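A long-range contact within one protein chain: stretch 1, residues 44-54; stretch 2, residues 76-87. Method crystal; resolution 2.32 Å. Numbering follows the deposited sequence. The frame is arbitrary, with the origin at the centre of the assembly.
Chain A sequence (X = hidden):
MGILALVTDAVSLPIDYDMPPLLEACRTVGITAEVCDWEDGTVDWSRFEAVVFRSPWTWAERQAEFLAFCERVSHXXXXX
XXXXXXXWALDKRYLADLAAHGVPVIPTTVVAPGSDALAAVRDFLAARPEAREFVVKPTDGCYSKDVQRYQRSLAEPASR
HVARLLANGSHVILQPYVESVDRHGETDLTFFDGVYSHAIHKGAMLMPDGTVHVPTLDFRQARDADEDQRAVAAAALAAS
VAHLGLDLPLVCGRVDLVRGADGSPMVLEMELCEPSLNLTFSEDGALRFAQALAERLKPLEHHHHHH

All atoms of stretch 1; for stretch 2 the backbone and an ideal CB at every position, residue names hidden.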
# COMPACT_ATOMS: atom_id res chain seq x y z
N ASP A 44 2.57 6.98 -26.00
CA ASP A 44 3.66 6.20 -26.55
C ASP A 44 4.66 6.06 -25.41
O ASP A 44 5.53 6.92 -25.22
CB ASP A 44 4.30 6.94 -27.73
CG ASP A 44 5.46 6.19 -28.33
OD1 ASP A 44 5.76 5.08 -27.84
OD2 ASP A 44 6.08 6.70 -29.28
N TRP A 45 4.53 4.98 -24.64
CA TRP A 45 5.40 4.75 -23.49
C TRP A 45 6.88 4.59 -23.85
O TRP A 45 7.74 4.70 -22.98
CB TRP A 45 4.88 3.56 -22.69
CG TRP A 45 3.48 3.79 -22.20
CD1 TRP A 45 2.32 3.53 -22.88
CD2 TRP A 45 3.08 4.42 -20.97
NE1 TRP A 45 1.23 3.97 -22.15
CE2 TRP A 45 1.67 4.51 -20.98
CE3 TRP A 45 3.79 4.92 -19.86
CZ2 TRP A 45 0.95 5.09 -19.92
CZ3 TRP A 45 3.07 5.49 -18.81
CH2 TRP A 45 1.66 5.57 -18.85
N SER A 46 7.15 4.34 -25.12
CA SER A 46 8.53 4.18 -25.58
C SER A 46 9.27 5.51 -25.53
O SER A 46 10.50 5.54 -25.56
CB SER A 46 8.54 3.64 -27.02
OG SER A 46 8.12 4.63 -27.95
N ARG A 47 8.52 6.61 -25.46
CA ARG A 47 9.11 7.95 -25.41
C ARG A 47 9.79 8.30 -24.09
O ARG A 47 10.65 9.18 -24.06
CB ARG A 47 8.04 9.02 -25.65
CG ARG A 47 7.56 9.20 -27.06
CD ARG A 47 6.63 10.41 -27.13
NE ARG A 47 5.52 10.30 -26.18
CZ ARG A 47 5.32 11.11 -25.14
NH1 ARG A 47 6.16 12.11 -24.90
NH2 ARG A 47 4.29 10.91 -24.34
N PHE A 48 9.41 7.63 -23.01
CA PHE A 48 9.98 7.92 -21.70
C PHE A 48 11.29 7.23 -21.35
O PHE A 48 11.57 6.13 -21.82
CB PHE A 48 8.96 7.61 -20.60
CG PHE A 48 7.62 8.25 -20.82
CD1 PHE A 48 6.56 7.53 -21.34
CD2 PHE A 48 7.43 9.59 -20.51
CE1 PHE A 48 5.34 8.13 -21.57
CE2 PHE A 48 6.21 10.20 -20.73
CZ PHE A 48 5.16 9.48 -21.26
N GLU A 49 12.08 7.89 -20.52
CA GLU A 49 13.36 7.37 -20.06
C GLU A 49 13.00 6.33 -19.01
O GLU A 49 13.60 5.26 -18.94
CB GLU A 49 14.17 8.48 -19.39
CG GLU A 49 15.66 8.23 -19.34
CD GLU A 49 16.36 8.63 -20.63
OE1 GLU A 49 17.57 8.34 -20.78
OE2 GLU A 49 15.69 9.24 -21.50
N ALA A 50 12.01 6.66 -18.20
CA ALA A 50 11.54 5.78 -17.15
C ALA A 50 10.09 6.11 -16.81
O ALA A 50 9.54 7.11 -17.27
CB ALA A 50 12.41 5.91 -15.91
N VAL A 51 9.49 5.25 -15.99
CA VAL A 51 8.11 5.41 -15.57
C VAL A 51 8.00 5.19 -14.07
O VAL A 51 8.68 4.34 -13.51
CB VAL A 51 7.21 4.39 -16.31
CG1 VAL A 51 5.84 4.36 -15.68
CG2 VAL A 51 7.10 4.77 -17.78
N VAL A 52 7.16 5.99 -13.43
CA VAL A 52 6.89 5.87 -12.00
C VAL A 52 5.38 5.77 -11.79
O VAL A 52 4.61 6.58 -12.33
CB VAL A 52 7.42 7.08 -11.18
CG1 VAL A 52 6.85 7.03 -9.77
CG2 VAL A 52 8.93 7.04 -11.12
N PHE A 53 4.97 4.78 -11.03
CA PHE A 53 3.55 4.58 -10.75
C PHE A 53 3.18 5.39 -9.52
O PHE A 53 3.57 5.08 -8.40
CB PHE A 53 3.27 3.10 -10.53
CG PHE A 53 3.70 2.24 -11.67
CD1 PHE A 53 4.70 1.29 -11.51
CD2 PHE A 53 3.10 2.35 -12.91
CE1 PHE A 53 5.09 0.48 -12.57
CE2 PHE A 53 3.48 1.54 -13.97
CZ PHE A 53 4.48 0.60 -13.79
N ARG A 54 2.42 6.46 -9.75
CA ARG A 54 2.02 7.33 -8.67
C ARG A 54 0.63 7.08 -8.12
O ARG A 54 0.48 6.73 -6.95
CB ARG A 54 2.15 8.79 -9.12
CG ARG A 54 3.59 9.25 -9.29
CD ARG A 54 4.33 9.04 -7.99
NE ARG A 54 3.51 9.55 -6.90
CZ ARG A 54 3.33 8.92 -5.75
NH1 ARG A 54 3.92 7.76 -5.51
NH2 ARG A 54 2.49 9.44 -4.85
N UNK A 76 9.06 -1.63 -23.25
CA UNK A 76 9.36 -0.46 -24.05
C UNK A 76 10.14 0.64 -23.34
O UNK A 76 10.70 1.53 -23.98
CB UNK A 76 8.05 0.13 -24.57
N UNK A 77 10.18 0.59 -22.01
CA UNK A 77 10.91 1.59 -21.23
C UNK A 77 11.21 1.06 -19.85
O UNK A 77 10.68 0.02 -19.44
CB UNK A 77 10.12 2.90 -21.13
N UNK A 78 12.06 1.77 -19.12
CA UNK A 78 12.46 1.37 -17.77
C UNK A 78 11.47 1.72 -16.66
O UNK A 78 11.01 2.86 -16.56
CB UNK A 78 13.81 2.02 -17.44
N UNK A 79 11.16 0.75 -15.82
CA UNK A 79 10.25 0.99 -14.69
C UNK A 79 11.10 1.22 -13.44
O UNK A 79 11.96 0.40 -13.12
CB UNK A 79 9.28 -0.18 -14.49
N UNK A 80 10.88 2.33 -12.75
CA UNK A 80 11.64 2.60 -11.53
C UNK A 80 11.42 1.44 -10.56
O UNK A 80 12.35 0.99 -9.89
CB UNK A 80 11.22 3.93 -10.90
N UNK A 81 10.18 0.97 -10.49
CA UNK A 81 9.85 -0.19 -9.65
C UNK A 81 9.68 -1.33 -10.65
O UNK A 81 8.64 -1.44 -11.30
CB UNK A 81 8.60 0.03 -8.79
N UNK A 82 10.72 -2.17 -10.81
CA UNK A 82 10.68 -3.31 -11.74
C UNK A 82 9.55 -4.28 -11.44
O UNK A 82 9.08 -4.35 -10.30
CB UNK A 82 12.01 -4.06 -11.70
N UNK A 83 9.13 -5.03 -12.45
CA UNK A 83 8.03 -5.97 -12.32
C UNK A 83 8.00 -6.86 -11.08
O UNK A 83 6.97 -6.95 -10.41
CB UNK A 83 8.03 -6.88 -13.55
N UNK A 84 9.13 -7.51 -10.74
CA UNK A 84 9.08 -8.35 -9.54
C UNK A 84 8.51 -7.57 -8.35
O UNK A 84 7.63 -8.06 -7.64
CB UNK A 84 10.48 -8.88 -9.20
N UNK A 85 9.00 -6.34 -8.16
CA UNK A 85 8.55 -5.47 -7.08
C UNK A 85 7.06 -5.15 -7.25
O UNK A 85 6.30 -5.20 -6.29
CB UNK A 85 9.38 -4.18 -7.05
N UNK A 86 6.66 -4.81 -8.46
CA UNK A 86 5.27 -4.47 -8.73
C UNK A 86 4.29 -5.60 -8.37
O UNK A 86 3.34 -5.37 -7.62
CB UNK A 86 5.11 -4.11 -10.21
N UNK A 87 4.52 -6.80 -8.89
CA UNK A 87 3.63 -7.92 -8.60
C UNK A 87 3.55 -8.21 -7.11
O UNK A 87 2.49 -8.52 -6.57
CB UNK A 87 4.10 -9.17 -9.35

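Position 76 aims its CA-to-CB bond toward the 3-10 segment of stretch 1, its ideal CB 4.2 Å from Ser46 CA. Little depth is on offer there, so a short or branched side chain of either polarity would suit. The residue is Val76: its CG2 packs 3.1 Å from Ser46 CB, very close for two carbons, and its CG1 lies 3.7 Å from Trp45 CB.

At position 77 the backbone is extended (-160/169) and the ideal CB points toward carbonyls, 3.5 Å from Trp45 O and 3.6 Å from Phe48 O. Acceptors crowding a CB call for a small donor, so serine or threonine fits best, with alanine or valine possible at the cost of a hydrogen bond. Thr77 is found. Its OG1 donates to Phe48 O at 2.9 Å, while its methyl CG2 reaches 3.8 Å from Val51 CG2.

Position 78 offers its carbonyl O to Val51 N at 2.9 Å; the same O lies 3.0 Å from Ala50 CA, a CA-H...O contact. The CB shares a face with Ala50, whose methyl fills little space, so many residues would do. Arg78 runs out extended, and its end leads away from stretch 1.

Position 79 turns to the other face, that of Val51, with its ideal CB 4.7 Å from Phe53 CE1. A medium apolar side chain is the natural choice: leucine, isoleucine, valine or methionine. Leu79 uses CD2 to bridge two neighbours, 4.0 Å from Val51 CB and 3.6 Å from Phe53 CZ.

Position 80 donates its N to Val51 O at 3.1 Å, nearly straight at 174°. Its ideal CB is 3.9 Å from Val52 CG2, inviting a branched aliphatic. Ile80 sets CG1 3.3 Å from Val52 CG2 and extends CD1 to 3.8 Å from Ala50 CB.

Position 81 looks toward the Phe53 ring, 4.9 Å from CD1 to the ideal CB; a small residue, polar or apolar, would fit. Thr81 places OG1 at the ring edge, 3.4 Å from Phe53 CD1. A water bridges OG1 and Phe53 N.

Position 82 points away from stretch 1 and sits at the N-cap, right before the helix; a polar capping residue or a proline would suit. The residue is Pro82. Position 83 is sideways and could reach back only with a long side chain: selenomethionine Met83 brings CE to 4.4 Å from Phe53 CE1. Positions 84, 85 and 87 are out of reach (Pro84, Leu85, Arg87). Position 86 points back at the ring and favours an aliphatic; Val86 CG2 sits 3.9 Å from Phe53 CE1.

Stretch 2, residues 76-87: VTRLITPMPLVR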
# COMPACT_ATOMS: atom_id res chain seq x y z
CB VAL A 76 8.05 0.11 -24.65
CG1 VAL A 76 7.39 1.09 -23.69
CG2 VAL A 76 8.33 0.73 -25.99
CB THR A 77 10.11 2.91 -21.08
OG1 THR A 77 10.83 3.81 -20.25
CG2 THR A 77 8.74 2.64 -20.46
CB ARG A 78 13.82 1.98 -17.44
CG ARG A 78 14.28 1.70 -16.02
CD ARG A 78 15.40 2.63 -15.57
NE ARG A 78 15.71 2.45 -14.16
CZ ARG A 78 16.58 3.19 -13.47
NH1 ARG A 78 17.23 4.17 -14.08
NH2 ARG A 78 16.79 2.94 -12.18
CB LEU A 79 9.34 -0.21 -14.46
CG LEU A 79 8.43 -0.64 -15.61
CD1 LEU A 79 7.72 -1.92 -15.20
CD2 LEU A 79 7.41 0.46 -15.92
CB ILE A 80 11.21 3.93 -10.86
CG1 ILE A 80 11.52 5.10 -11.80
CG2 ILE A 80 11.95 4.12 -9.55
CD1 ILE A 80 12.97 5.15 -12.26
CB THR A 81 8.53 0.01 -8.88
OG1 THR A 81 7.47 0.32 -9.79
CG2 THR A 81 8.67 1.13 -7.86
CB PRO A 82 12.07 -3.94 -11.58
CG PRO A 82 12.43 -3.59 -10.17
CD PRO A 82 11.99 -2.16 -10.07
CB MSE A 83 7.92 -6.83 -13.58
CG MSE A 83 7.46 -6.02 -14.78
SE MSE A 83 5.67 -5.30 -14.54
CE MSE A 83 6.06 -3.76 -13.47
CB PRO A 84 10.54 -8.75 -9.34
CG PRO A 84 11.05 -8.82 -10.74
CD PRO A 84 10.46 -7.56 -11.36
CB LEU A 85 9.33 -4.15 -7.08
CG LEU A 85 9.52 -3.36 -5.78
CD1 LEU A 85 9.70 -1.90 -6.13
CD2 LEU A 85 8.35 -3.53 -4.83
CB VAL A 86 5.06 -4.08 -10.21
CG1 VAL A 86 3.56 -3.88 -10.51
CG2 VAL A 86 5.84 -2.80 -10.52
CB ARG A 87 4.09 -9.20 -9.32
CG ARG A 87 4.25 -9.08 -10.82
CD ARG A 87 4.52 -10.45 -11.46
NE ARG A 87 5.33 -10.32 -12.66
CZ ARG A 87 6.66 -10.32 -12.68
NH1 ARG A 87 7.35 -10.46 -11.55
NH2 ARG A 87 7.32 -10.17 -13.83
O HOH W 1 6.64 3.26 -9.59
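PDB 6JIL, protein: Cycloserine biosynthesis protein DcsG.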